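Local coordinates for CDA peptide synthetase I (Streptomyces coelicolor, PDB 5DU9), which belongs to the nonribosomal peptide synthetase family and is represented here by its condensation domain, at residues L12-H17 with A203-A208; P250-V255 with L424-V429; G296-N301 with H342-G347. The protein carries 1 engineered substitution. One frame throughout, in Å; residues are numbered along the deposited sequence.

Interaction 1 (L12-H17 with A203-A208)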
ATOM      1  N   LEU A  12      15.267   0.149  13.911  1.00 19.07           N
ATOM      2  CA  LEU A  12      14.314  -0.051  12.825  1.00 17.53           C
ATOM      3  C   LEU A  12      13.037  -0.684  13.345  1.00 17.32           C
ATOM      4  O   LEU A  12      13.063  -1.450  14.309  1.00 18.30           O
ATOM      5  CB  LEU A  12      14.904  -0.947  11.733  1.00 17.12           C
ATOM      6  CG  LEU A  12      15.784  -0.307  10.665  1.00 17.51           C
ATOM      7  CD1 LEU A  12      17.039   0.288  11.286  1.00 21.05           C
ATOM      8  CD2 LEU A  12      16.141  -1.343   9.609  1.00 16.68           C
ATOM      9  N   THR A  13      11.920  -0.370  12.698  1.00 16.25           N
ATOM     10  CA  THR A  13      10.683  -1.093  12.948  1.00 16.25           C
ATOM     11  C   THR A  13      10.826  -2.496  12.382  1.00 16.01           C
ATOM     12  O   THR A  13      11.741  -2.762  11.606  1.00 15.83           O
ATOM     13  CB  THR A  13       9.477  -0.426  12.293  1.00 15.20           C
ATOM     14  OG1 THR A  13       9.624  -0.508  10.872  1.00 14.77           O
ATOM     15  CG2 THR A  13       9.363   1.038  12.717  1.00 15.45           C
ATOM     16  N   SER A  14       9.913  -3.385  12.749  1.00 16.36           N
ATOM     17  CA  SER A  14       9.928  -4.740  12.209  1.00 16.51           C
ATOM     18  C   SER A  14       9.817  -4.721  10.688  1.00 15.41           C
ATOM     19  O   SER A  14      10.535  -5.440   9.992  1.00 15.53           O
ATOM     20  CB  SER A  14       8.789  -5.568  12.803  1.00 19.08           C
ATOM     21  OG  SER A  14       9.042  -5.860  14.166  1.00 18.56           O
ATOM     22  N   ALA A  15       8.906  -3.902  10.179  1.00 14.55           N
ATOM     23  CA  ALA A  15       8.703  -3.792   8.740  1.00 13.65           C
ATOM     24  C   ALA A  15       9.964  -3.275   8.050  1.00 13.33           C
ATOM     25  O   ALA A  15      10.314  -3.720   6.967  1.00 13.98           O
ATOM     26  CB  ALA A  15       7.529  -2.885   8.437  1.00 13.18           C
ATOM     27  N   GLN A  16      10.650  -2.338   8.688  1.00 13.49           N
ATOM     28  CA  GLN A  16      11.876  -1.806   8.112  1.00 13.65           C
ATOM     29  C   GLN A  16      12.983  -2.862   8.108  1.00 14.33           C
ATOM     30  O   GLN A  16      13.736  -2.969   7.137  1.00 16.72           O
ATOM     31  CB  GLN A  16      12.321  -0.559   8.872  1.00 13.81           C
ATOM     32  CG  GLN A  16      11.455   0.645   8.569  1.00 13.14           C
ATOM     33  CD  GLN A  16      11.856   1.877   9.354  1.00 13.75           C
ATOM     34  OE1 GLN A  16      12.093   1.812  10.557  1.00 15.00           O
ATOM     35  NE2 GLN A  16      11.929   3.009   8.675  1.00 13.53           N
ATOM     36  N   HIS A  17      13.076  -3.643   9.183  1.00 15.19           N
ATOM     37  CA  HIS A  17      14.015  -4.765   9.238  1.00 16.21           C
ATOM     38  C   HIS A  17      13.748  -5.741   8.091  1.00 16.88           C
ATOM     39  O   HIS A  17      14.674  -6.262   7.474  1.00 17.10           O
ATOM     40  CB  HIS A  17      13.917  -5.504  10.574  1.00 18.88           C
ATOM     41  CG  HIS A  17      14.750  -4.907  11.667  1.00 31.16           C
ATOM     42  ND1 HIS A  17      16.127  -4.959  11.666  1.00 30.01           N
ATOM     43  CD2 HIS A  17      14.400  -4.266  12.808  1.00 26.07           C
ATOM     44  CE1 HIS A  17      16.591  -4.365  12.752  1.00 26.70           C
ATOM     45  NE2 HIS A  17      15.562  -3.936  13.463  1.00 26.10           N
ATOM     46  N   ALA A 203       8.415  -3.834  23.095  1.00 21.89           N
ATOM     47  CA  ALA A 203       7.644  -4.238  24.263  1.00 22.52           C
ATOM     48  C   ALA A 203       6.717  -5.393  23.907  1.00 21.90           C
ATOM     49  O   ALA A 203       6.527  -6.312  24.706  1.00 22.73           O
ATOM     50  CB  ALA A 203       6.851  -3.065  24.815  1.00 22.48           C
ATOM     51  N   TYR A 204       6.144  -5.351  22.708  1.00 20.57           N
ATOM     52  CA  TYR A 204       5.262  -6.425  22.269  1.00 20.00           C
ATOM     53  C   TYR A 204       6.036  -7.736  22.148  1.00 22.49           C
ATOM     54  O   TYR A 204       5.572  -8.783  22.598  1.00 21.14           O
ATOM     55  CB  TYR A 204       4.600  -6.094  20.929  1.00 18.56           C
ATOM     56  CG  TYR A 204       4.090  -7.336  20.235  1.00 18.13           C
ATOM     57  CD1 TYR A 204       2.942  -7.976  20.674  1.00 18.15           C
ATOM     58  CD2 TYR A 204       4.778  -7.884  19.160  1.00 17.88           C
ATOM     59  CE1 TYR A 204       2.483  -9.130  20.052  1.00 18.49           C
ATOM     60  CE2 TYR A 204       4.331  -9.030  18.535  1.00 17.65           C
ATOM     61  CZ  TYR A 204       3.183  -9.648  18.982  1.00 19.43           C
ATOM     62  OH  TYR A 204       2.742 -10.790  18.357  1.00 17.55           O
ATOM     63  N   ARG A 205       7.216  -7.674  21.539  1.00 20.80           N
ATOM     64  CA  ARG A 205       8.032  -8.868  21.350  1.00 21.56           C
ATOM     65  C   ARG A 205       8.409  -9.509  22.683  1.00 23.10           C
ATOM     66  O   ARG A 205       8.574 -10.726  22.766  1.00 26.92           O
ATOM     67  CB  ARG A 205       9.297  -8.532  20.553  1.00 21.65           C
ATOM     68  CG  ARG A 205       9.026  -8.234  19.083  1.00 21.79           C
ATOM     69  CD  ARG A 205      10.292  -8.289  18.243  1.00 26.62           C
ATOM     70  NE  ARG A 205      11.182  -7.155  18.478  1.00 26.53           N
ATOM     71  CZ  ARG A 205      11.019  -5.950  17.937  1.00 26.92           C
ATOM     72  NH1 ARG A 205       9.989  -5.705  17.138  1.00 25.31           N
ATOM     73  NH2 ARG A 205      11.884  -4.981  18.204  1.00 32.19           N
ATOM     74  N   ALA A 206       8.528  -8.687  23.725  1.00 23.72           N
ATOM     75  CA  ALA A 206       8.919  -9.164  25.048  1.00 25.33           C
ATOM     76  C   ALA A 206       7.723  -9.575  25.907  1.00 25.60           C
ATOM     77  O   ALA A 206       7.897 -10.004  27.051  1.00 27.03           O
ATOM     78  CB  ALA A 206       9.723  -8.089  25.768  1.00 26.12           C
ATOM     79  N   SER A 207       6.518  -9.451  25.360  1.00 24.35           N
ATOM     80  CA  SER A 207       5.297  -9.654  26.139  1.00 24.58           C
ATOM     81  C   SER A 207       4.760 -11.074  26.036  1.00 24.84           C
ATOM     82  O   SER A 207       5.177 -11.851  25.178  1.00 24.60           O
ATOM     83  CB  SER A 207       4.210  -8.676  25.686  1.00 23.26           C
ATOM     84  OG  SER A 207       3.645  -9.080  24.454  1.00 21.98           O
ATOM     85  N   ALA A 208       3.814 -11.396  26.916  1.00 25.47           N
ATOM     86  CA  ALA A 208       3.160 -12.696  26.908  1.00 27.78           C
ATOM     87  C   ALA A 208       2.311 -12.874  25.654  1.00 25.13           C
ATOM     88  O   ALA A 208       2.075 -13.999  25.215  1.00 30.47           O
ATOM     89  CB  ALA A 208       2.299 -12.860  28.153  1.00 28.34           C
TER
HETATM   90  O   HOH W   1      10.999  -2.855  16.137  1.00 25.92           O
HETATM   91  O   HOH W   2       7.389  -6.843  16.064  1.00 20.21           O
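Arg205 reaches across from the end of helix 194-205 to Ser14 in the first turn of helix 14-24, a turn opened by a capping box of Thr13 and Gln16. CB of the arginine already points toward the other segment, and CG, anti to the carbonyl carbon (chi1 -71°), carries the chain on. Arg205 CG passes 3.7 Å from water 2, and a bend at chi3, about the CG-CD bond, then swings NE and CZ round to present the two terminal nitrogens. Arg205 NH1 comes 3.1 Å from Ser14 OG, but the angle is too poor for a hydrogen bond. The link is instead made through water 2, which lies 3.0 Å from Arg205 NH1 and 2.7 Å from Ser14 OG. NH2 donates to water 1, which in turn donates to Leu12 O. Both waters lie in the guanidinium plane at its edge and carry the hydrogen bonds of this small surface contact. The helix start is held by more than the cap, for Thr13 OG1 also bonds Met308 O and Ser14 N bonds Glu201. In the capping box, Gln16 N donates to Thr13 OG1 (3.0 Å), and Thr13 N returns a nearly straight bond to a lone pair of Gln16 OE1 (3.1 Å).

Interaction 2 (P250-V255 with L424-V429)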
ATOM      1  N   PRO A 250     -18.778   5.217 -10.424  1.00 17.11           N
ATOM      2  CA  PRO A 250     -19.804   4.888  -9.424  1.00 19.93           C
ATOM      3  C   PRO A 250     -20.935   3.999  -9.957  1.00 21.41           C
ATOM      4  O   PRO A 250     -21.464   3.181  -9.204  1.00 18.83           O
ATOM      5  CB  PRO A 250     -20.339   6.264  -9.017  1.00 22.83           C
ATOM      6  CG  PRO A 250     -19.181   7.175  -9.216  1.00 24.73           C
ATOM      7  CD  PRO A 250     -18.461   6.656 -10.431  1.00 19.49           C
ATOM      8  N   GLU A 251     -21.291   4.147 -11.230  1.00 20.36           N
ATOM      9  CA  GLU A 251     -22.336   3.318 -11.825  1.00 23.08           C
ATOM     10  C   GLU A 251     -21.997   1.830 -11.705  1.00 23.04           C
ATOM     11  O   GLU A 251     -22.895   0.988 -11.624  1.00 25.56           O
ATOM     12  CB  GLU A 251     -22.548   3.697 -13.296  1.00 25.33           C
ATOM     13  CG  GLU A 251     -23.648   2.908 -14.006  1.00 37.97           C
ATOM     14  CD  GLU A 251     -25.034   3.168 -13.435  1.00 41.35           C
ATOM     15  OE1 GLU A 251     -25.224   4.203 -12.764  1.00 45.98           O
ATOM     16  OE2 GLU A 251     -25.936   2.334 -13.660  1.00 53.99           O
ATOM     17  N   ARG A 252     -20.703   1.513 -11.687  1.00 19.40           N
ATOM     18  CA  ARG A 252     -20.253   0.128 -11.575  1.00 20.77           C
ATOM     19  C   ARG A 252     -19.971  -0.285 -10.126  1.00 18.96           C
ATOM     20  O   ARG A 252     -20.127  -1.455  -9.783  1.00 24.09           O
ATOM     21  CB  ARG A 252     -18.996  -0.101 -12.422  1.00 22.07           C
ATOM     22  CG  ARG A 252     -19.229  -0.029 -13.936  1.00 24.42           C
ATOM     23  CD  ARG A 252     -18.060  -0.617 -14.725  1.00 33.40           C
ATOM     24  NE  ARG A 252     -17.984  -2.073 -14.608  1.00 26.11           N
ATOM     25  CZ  ARG A 252     -17.003  -2.819 -15.112  1.00 24.17           C
ATOM     26  NH1 ARG A 252     -16.001  -2.253 -15.774  1.00 33.85           N
ATOM     27  NH2 ARG A 252     -17.023  -4.135 -14.955  1.00 34.15           N
ATOM     28  N   THR A 253     -19.574   0.668  -9.280  1.00 16.02           N
ATOM     29  CA  THR A 253     -19.067   0.345  -7.941  1.00 13.96           C
ATOM     30  C   THR A 253     -20.093   0.509  -6.815  1.00 15.93           C
ATOM     31  O   THR A 253     -19.920  -0.054  -5.734  1.00 15.86           O
ATOM     32  CB  THR A 253     -17.828   1.208  -7.587  1.00 13.62           C
ATOM     33  OG1 THR A 253     -18.185   2.592  -7.521  1.00 16.20           O
ATOM     34  CG2 THR A 253     -16.733   1.028  -8.628  1.00 17.62           C
ATOM     35  N   GLU A 254     -21.153   1.273  -7.058  1.00 15.42           N
ATOM     36  CA  GLU A 254     -22.177   1.486  -6.035  1.00 14.67           C
ATOM     37  C   GLU A 254     -22.755   0.177  -5.504  1.00 14.59           C
ATOM     38  O   GLU A 254     -23.138   0.092  -4.337  1.00 15.26           O
ATOM     39  CB  GLU A 254     -23.307   2.360  -6.589  1.00 15.78           C
ATOM     40  CG  GLU A 254     -22.988   3.847  -6.582  1.00 19.15           C
ATOM     41  CD  GLU A 254     -23.971   4.673  -7.396  1.00 22.26           C
ATOM     42  OE1 GLU A 254     -24.918   4.095  -7.978  1.00 21.33           O
ATOM     43  OE2 GLU A 254     -23.794   5.909  -7.452  1.00 23.11           O
ATOM     44  N   VAL A 255     -22.813  -0.843  -6.358  1.00 14.51           N
ATOM     45  CA  VAL A 255     -23.375  -2.130  -5.961  1.00 14.41           C
ATOM     46  C   VAL A 255     -22.608  -2.743  -4.783  1.00 14.97           C
ATOM     47  O   VAL A 255     -23.185  -3.469  -3.977  1.00 14.74           O
ATOM     48  CB  VAL A 255     -23.400  -3.119  -7.151  1.00 17.21           C
ATOM     49  CG1 VAL A 255     -21.989  -3.482  -7.590  1.00 16.65           C
ATOM     50  CG2 VAL A 255     -24.203  -4.368  -6.803  1.00 16.63           C
ATOM     51  N   LEU A 424      -7.471 -10.665 -16.626  1.00 21.57           N
ATOM     52  CA  LEU A 424      -7.818 -11.179 -15.305  1.00 19.74           C
ATOM     53  C   LEU A 424      -8.613 -10.169 -14.488  1.00 18.42           C
ATOM     54  O   LEU A 424      -9.593 -10.501 -13.817  1.00 19.91           O
ATOM     55  CB  LEU A 424      -6.544 -11.553 -14.549  1.00 19.95           C
ATOM     56  CG  LEU A 424      -6.702 -12.446 -13.326  1.00 31.34           C
ATOM     57  CD1 LEU A 424      -7.127 -13.840 -13.743  1.00 35.47           C
ATOM     58  CD2 LEU A 424      -5.396 -12.489 -12.557  1.00 34.46           C
ATOM     59  N   GLN A 425      -8.158  -8.927 -14.540  1.00 18.90           N
ATOM     60  CA  GLN A 425      -8.750  -7.854 -13.765  1.00 17.02           C
ATOM     61  C   GLN A 425     -10.174  -7.544 -14.233  1.00 18.75           C
ATOM     62  O   GLN A 425     -11.058  -7.327 -13.410  1.00 17.39           O
ATOM     63  CB  GLN A 425      -7.828  -6.634 -13.844  1.00 22.92           C
ATOM     64  CG  GLN A 425      -8.439  -5.272 -13.919  1.00 30.24           C
ATOM     65  CD  GLN A 425      -7.356  -4.236 -14.139  1.00 22.32           C
ATOM     66  OE1 GLN A 425      -7.085  -3.830 -15.269  1.00 27.19           O
ATOM     67  NE2 GLN A 425      -6.695  -3.840 -13.060  1.00 21.39           N
ATOM     68  N   GLU A 426     -10.408  -7.554 -15.543  1.00 19.58           N
ATOM     69  CA  GLU A 426     -11.758  -7.345 -16.054  1.00 19.54           C
ATOM     70  C   GLU A 426     -12.668  -8.514 -15.670  1.00 19.17           C
ATOM     71  O   GLU A 426     -13.822  -8.314 -15.285  1.00 23.28           O
ATOM     72  CB  GLU A 426     -11.742  -7.160 -17.572  1.00 22.86           C
ATOM     73  CG  GLU A 426     -13.122  -6.911 -18.181  1.00 39.14           C
ATOM     74  CD  GLU A 426     -13.847  -5.740 -17.543  1.00 48.90           C
ATOM     75  OE1 GLU A 426     -13.333  -4.604 -17.623  1.00 45.89           O
ATOM     76  OE2 GLU A 426     -14.929  -5.956 -16.955  1.00 46.60           O
ATOM     77  N   ARG A 427     -12.136  -9.730 -15.768  1.00 19.15           N
ATOM     78  CA  ARG A 427     -12.883 -10.927 -15.388  1.00 20.29           C
ATOM     79  C   ARG A 427     -13.272 -10.889 -13.917  1.00 22.10           C
ATOM     80  O   ARG A 427     -14.405 -11.212 -13.549  1.00 20.19           O
ATOM     81  CB  ARG A 427     -12.063 -12.185 -15.666  1.00 23.62           C
ATOM     82  CG  ARG A 427     -12.841 -13.474 -15.481  1.00 30.22           C
ATOM     83  CD  ARG A 427     -11.966 -14.690 -15.723  1.00 34.61           C
ATOM     84  NE  ARG A 427     -11.330 -14.645 -17.035  1.00 39.49           N
ATOM     85  CZ  ARG A 427     -10.223 -15.309 -17.359  1.00 47.19           C
ATOM     86  NH1 ARG A 427      -9.611 -16.073 -16.463  1.00 52.53           N
ATOM     87  NH2 ARG A 427      -9.723 -15.201 -18.582  1.00 35.01           N
ATOM     88  N   PHE A 428     -12.325 -10.496 -13.072  1.00 17.03           N
ATOM     89  CA  PHE A 428     -12.580 -10.444 -11.644  1.00 15.89           C
ATOM     90  C   PHE A 428     -13.647  -9.413 -11.303  1.00 15.33           C
ATOM     91  O   PHE A 428     -14.573  -9.699 -10.553  1.00 15.99           O
ATOM     92  CB  PHE A 428     -11.304 -10.123 -10.871  1.00 15.42           C
ATOM     93  CG  PHE A 428     -11.564  -9.644  -9.480  1.00 14.79           C
ATOM     94  CD1 PHE A 428     -12.083 -10.505  -8.526  1.00 14.79           C
ATOM     95  CD2 PHE A 428     -11.311  -8.335  -9.125  1.00 15.30           C
ATOM     96  CE1 PHE A 428     -12.341 -10.067  -7.251  1.00 12.94           C
ATOM     97  CE2 PHE A 428     -11.563  -7.894  -7.845  1.00 17.27           C
ATOM     98  CZ  PHE A 428     -12.080  -8.763  -6.908  1.00 15.48           C
ATOM     99  N   VAL A 429     -13.519  -8.209 -11.854  1.00 17.31           N
ATOM    100  CA  VAL A 429     -14.460  -7.144 -11.529  1.00 15.10           C
ATOM    101  C   VAL A 429     -15.878  -7.508 -11.983  1.00 16.11           C
ATOM    102  O   VAL A 429     -16.848  -7.176 -11.299  1.00 18.18           O
ATOM    103  CB  VAL A 429     -14.035  -5.795 -12.154  1.00 18.58           C
ATOM    104  CG1 VAL A 429     -15.140  -4.748 -12.009  1.00 33.93           C
ATOM    105  CG2 VAL A 429     -12.759  -5.288 -11.496  1.00 17.87           C
TER
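A bend at chi3 (71°) turns the guanidinium of Arg252 toward Glu426, whose own chain leaves with CG anti to the backbone N and then folds at chi2 (55°) to bring its carboxylate forward. The two side chains cross at about a right angle, yet their flat ends come to lie nearly coplanar, 15° apart. OE2 of Glu426 sits at the guanidinium edge, 3.4 Å from Arg252 NH2, in a salt bridge whose hydrogen bond is weak. NH1 of Arg252 remains 4.0 Å from Glu426 OE1, so the pair does not form a two-pronged bridge. Val429, one turn further along, supplies the apolar part: its CG1, placed anti to its own backbone N, lies over one face of the guanidinium, 3.5 Å from Arg252 NH2 and 4.1 Å from Arg252 CZ. The contact joins the first turn of helix 250-263 to the middle of helix 418-437, the last helix of the chain, and both helices rest on the sheet containing strands 242-248 and 404-411. Leu248 of that sheet touches both Thr253 and Val429, and Thr253 OG1 bonds Pro401 O. With an anion at its edge and a methyl on its face, Arg252 contributes charge and a flat packing surface together, although the length of the one hydrogen bond to Glu426 suggests that the electrostatic grip is probably modest.

Interaction 3 (G296-N301 with H342-G347). With SO4 (sulfate ion), chain C.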
ATOM      1  N   GLY A 296      -0.176  -1.914  11.153  1.00 12.59           N
ATOM      2  CA  GLY A 296       0.831  -2.141  12.176  1.00 12.05           C
ATOM      3  C   GLY A 296       0.989  -0.956  13.117  1.00 13.38           C
ATOM      4  O   GLY A 296       1.984  -0.847  13.837  1.00 15.15           O
ATOM      5  N   ARG A 297       0.001  -0.064  13.110  1.00 12.01           N
ATOM      6  CA  ARG A 297       0.023   1.129  13.951  1.00 12.55           C
ATOM      7  C   ARG A 297      -0.905   0.974  15.145  1.00 14.70           C
ATOM      8  O   ARG A 297      -2.118   0.848  14.991  1.00 16.26           O
ATOM      9  CB  ARG A 297      -0.358   2.359  13.126  1.00 13.28           C
ATOM     10  CG  ARG A 297       0.681   2.667  12.075  1.00 12.70           C
ATOM     11  CD  ARG A 297       0.204   3.608  10.983  1.00 14.76           C
ATOM     12  NE  ARG A 297       1.255   3.713   9.979  1.00 14.31           N
ATOM     13  CZ  ARG A 297       2.284   4.551  10.051  1.00 15.81           C
ATOM     14  NH1 ARG A 297       2.386   5.402  11.063  1.00 19.41           N
ATOM     15  NH2 ARG A 297       3.212   4.541   9.106  1.00 14.92           N
ATOM     16  N   TYR A 298      -0.311   0.979  16.335  1.00 15.24           N
ATOM     17  CA  TYR A 298      -1.044   0.775  17.575  1.00 14.43           C
ATOM     18  C   TYR A 298      -0.856   1.967  18.501  1.00 15.34           C
ATOM     19  O   TYR A 298       0.246   2.235  18.973  1.00 17.20           O
ATOM     20  CB  TYR A 298      -0.588  -0.528  18.232  1.00 15.11           C
ATOM     21  CG  TYR A 298      -0.715  -1.677  17.271  1.00 13.79           C
ATOM     22  CD1 TYR A 298      -1.951  -2.252  17.012  1.00 17.34           C
ATOM     23  CD2 TYR A 298       0.387  -2.150  16.577  1.00 13.68           C
ATOM     24  CE1 TYR A 298      -2.078  -3.284  16.106  1.00 16.00           C
ATOM     25  CE2 TYR A 298       0.269  -3.183  15.671  1.00 14.35           C
ATOM     26  CZ  TYR A 298      -0.964  -3.744  15.439  1.00 14.58           C
ATOM     27  OH  TYR A 298      -1.086  -4.774  14.531  1.00 15.40           O
ATOM     28  N   GLY A 299      -1.946   2.689  18.729  1.00 18.14           N
ATOM     29  CA  GLY A 299      -1.927   3.860  19.586  1.00 19.42           C
ATOM     30  C   GLY A 299      -1.855   5.137  18.777  1.00 18.99           C
ATOM     31  O   GLY A 299      -1.570   5.113  17.580  1.00 19.71           O
ATOM     32  N   ALA A 300      -2.108   6.260  19.441  1.00 20.83           N
ATOM     33  CA  ALA A 300      -2.223   7.545  18.762  1.00 18.89           C
ATOM     34  C   ALA A 300      -0.906   7.992  18.137  1.00 17.14           C
ATOM     35  O   ALA A 300      -0.890   8.515  17.021  1.00 19.15           O
ATOM     36  CB  ALA A 300      -2.723   8.602  19.734  1.00 19.77           C
ATOM     37  N   ASN A 301       0.196   7.808  18.859  1.00 18.05           N
ATOM     38  CA  ASN A 301       1.497   8.231  18.354  1.00 18.04           C
ATOM     39  C   ASN A 301       1.848   7.507  17.064  1.00 17.41           C
ATOM     40  O   ASN A 301       2.241   8.128  16.077  1.00 16.73           O
ATOM     41  CB  ASN A 301       2.591   7.990  19.394  1.00 18.82           C
ATOM     42  CG  ASN A 301       3.974   8.332  18.868  1.00 19.10           C
ATOM     43  OD1 ASN A 301       4.295   9.503  18.650  1.00 19.73           O
ATOM     44  ND2 ASN A 301       4.796   7.314  18.659  1.00 18.76           N
ATOM     45  N   HIS A 342      -4.820 -10.989  16.525  1.00 14.86           N
ATOM     46  CA  HIS A 342      -3.428 -11.424  16.628  1.00 14.82           C
ATOM     47  C   HIS A 342      -2.559 -10.696  15.597  1.00 14.66           C
ATOM     48  O   HIS A 342      -1.560 -11.228  15.124  1.00 14.57           O
ATOM     49  CB  HIS A 342      -3.330 -12.939  16.430  1.00 15.48           C
ATOM     50  CG  HIS A 342      -4.183 -13.726  17.378  1.00 16.30           C
ATOM     51  ND1 HIS A 342      -5.498 -14.042  17.109  1.00 19.61           N
ATOM     52  CD2 HIS A 342      -3.912 -14.249  18.596  1.00 18.34           C
ATOM     53  CE1 HIS A 342      -5.996 -14.734  18.117  1.00 19.34           C
ATOM     54  NE2 HIS A 342      -5.055 -14.875  19.032  1.00 18.26           N
ATOM     55  N   SER A 343      -2.939  -9.464  15.275  1.00 14.13           N
ATOM     56  CA  SER A 343      -2.344  -8.733  14.158  1.00 12.85           C
ATOM     57  C   SER A 343      -0.909  -8.252  14.385  1.00 13.08           C
ATOM     58  O   SER A 343      -0.238  -7.862  13.429  1.00 14.71           O
ATOM     59  CB  SER A 343      -3.220  -7.521  13.816  1.00 13.10           C
ATOM     60  OG  SER A 343      -3.204  -6.564  14.867  1.00 15.51           O
ATOM     61  N   ARG A 344      -0.426  -8.268  15.625  1.00 13.84           N
ATOM     62  CA  ARG A 344       0.912  -7.741  15.893  1.00 14.26           C
ATOM     63  C   ARG A 344       2.001  -8.739  15.517  1.00 14.80           C
ATOM     64  O   ARG A 344       3.166  -8.375  15.402  1.00 16.87           O
ATOM     65  CB  ARG A 344       1.059  -7.335  17.360  1.00 15.36           C
ATOM     66  CG  ARG A 344       0.153  -6.182  17.750  1.00 16.63           C
ATOM     67  CD  ARG A 344       0.594  -5.498  19.036  1.00 20.97           C
ATOM     68  NE  ARG A 344       1.695  -4.562  18.801  1.00 27.70           N
ATOM     69  CZ  ARG A 344       2.022  -3.560  19.614  1.00 28.10           C
ATOM     70  NH1 ARG A 344       1.333  -3.350  20.727  1.00 28.09           N
ATOM     71  NH2 ARG A 344       3.038  -2.758  19.310  1.00 24.90           N
ATOM     72  N   PHE A 345       1.630  -9.997  15.315  1.00 15.03           N
ATOM     73  CA  PHE A 345       2.618 -10.986  14.912  1.00 15.69           C
ATOM     74  C   PHE A 345       2.997 -10.729  13.462  1.00 15.73           C
ATOM     75  O   PHE A 345       2.132 -10.553  12.615  1.00 15.23           O
ATOM     76  CB  PHE A 345       2.094 -12.407  15.085  1.00 16.33           C
ATOM     77  CG  PHE A 345       3.178 -13.440  15.129  1.00 18.90           C
ATOM     78  CD1 PHE A 345       3.933 -13.619  16.277  1.00 18.74           C
ATOM     79  CD2 PHE A 345       3.449 -14.224  14.026  1.00 18.17           C
ATOM     80  CE1 PHE A 345       4.938 -14.561  16.321  1.00 22.41           C
ATOM     81  CE2 PHE A 345       4.456 -15.172  14.064  1.00 20.81           C
ATOM     82  CZ  PHE A 345       5.198 -15.339  15.212  1.00 24.22           C
ATOM     83  N   ARG A 346       4.298 -10.706  13.190  1.00 17.10           N
ATOM     84  CA  ARG A 346       4.802 -10.325  11.877  1.00 15.29           C
ATOM     85  C   ARG A 346       4.625 -11.432  10.851  1.00 15.43           C
ATOM     86  O   ARG A 346       4.945 -12.584  11.110  1.00 17.91           O
ATOM     87  CB  ARG A 346       6.281  -9.947  11.974  1.00 15.98           C
ATOM     88  CG  ARG A 346       6.563  -8.734  12.852  1.00 15.94           C
ATOM     89  CD  ARG A 346       5.901  -7.477  12.314  1.00 14.94           C
ATOM     90  NE  ARG A 346       6.281  -7.220  10.930  1.00 17.62           N
ATOM     91  CZ  ARG A 346       5.801  -6.230  10.182  1.00 15.03           C
ATOM     92  NH1 ARG A 346       4.910  -5.375  10.677  1.00 13.90           N
ATOM     93  NH2 ARG A 346       6.213  -6.103   8.927  1.00 14.94           N
ATOM     94  N   GLY A 347       4.119 -11.068   9.677  1.00 14.71           N
ATOM     95  CA  GLY A 347       3.909 -12.033   8.616  1.00 15.69           C
ATOM     96  C   GLY A 347       5.197 -12.718   8.216  1.00 19.22           C
ATOM     97  O   GLY A 347       5.228 -13.922   7.948  1.00 18.82           O
TER
HETATM   98  S   SO4 C 501       0.507   6.634  22.579  1.00 30.32           S
HETATM   99  O1  SO4 C 501      -0.532   6.108  23.460  1.00 42.71           O
HETATM  100  O2  SO4 C 501       1.476   7.402  23.363  1.00 35.66           O
HETATM  101  O3  SO4 C 501       1.191   5.525  21.923  1.00 35.55           O
HETATM  102  O4  SO4 C 501      -0.108   7.494  21.575  1.00 30.24           O
HETATM  103  O   HOH W   3       1.053  -5.493  13.048  1.00 15.12           O
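Tyr298 and Ser343 share a hydrogen bond 2.8 Å long between OH and OG, while Arg344 lies over one face of the tyrosine ring. The tight part is the arginine chain against this face. Arg344 CG makes a CH-pi contact 3.9 Å from the ring centroid, and NE comes within 3.5 Å of Tyr298 CD2, the guanidinium being tilted 30° to the ring. Tyr298 and Arg344 run past each other in opposite directions, so one arginine side chain covers the ring from near the hydroxyl back toward CG. Ser343 OG approaches at the ring edge, set there by a chi1 of 67° that places it between its backbone N and carbonyl carbon. The looser side is watery: water 3, in the ring plane at the edge, lies 2.7 Å from Tyr298 OH and donates to Ser343 O. Farther off, a sulfate, probably from the crystallisation liquor, accepts from Asn301 N through O4 (2.8 Å) in a weakly bonded helix about 300-301. The contact thus ties the loop after strand 287-294 to a type I turn, His342 to Phe345, between helices 325-341 and 347-354, with Arg344 and Phe345 resting on Tyr204 of helix 194-205.

In the fold
Interactions 1 and 3 are neighbours on the same side of the chain's centre, their centres about 9 Å apart. They touch directly: Tyr204 OH packs 3.3 Å from Phe345 N, and Arg346 CD lies 3.5 Å from Ser14 CB. Interaction 1 lies closer to the bound (2S)-2-amino-N-butyl-propanamide (side chain of Ser14 about 8 Å away) than interaction 3 (side chain of Tyr298 about 13 Å); Ala15 touches the ligand, and Arg346 forms a salt bridge with Glu348, a residue of the ligand pocket. Interaction 2 is remote, its centre about 38 Å from that of interaction 1 and 31 Å from that of interaction 3, although in sequence the loop it closes encloses interaction 3.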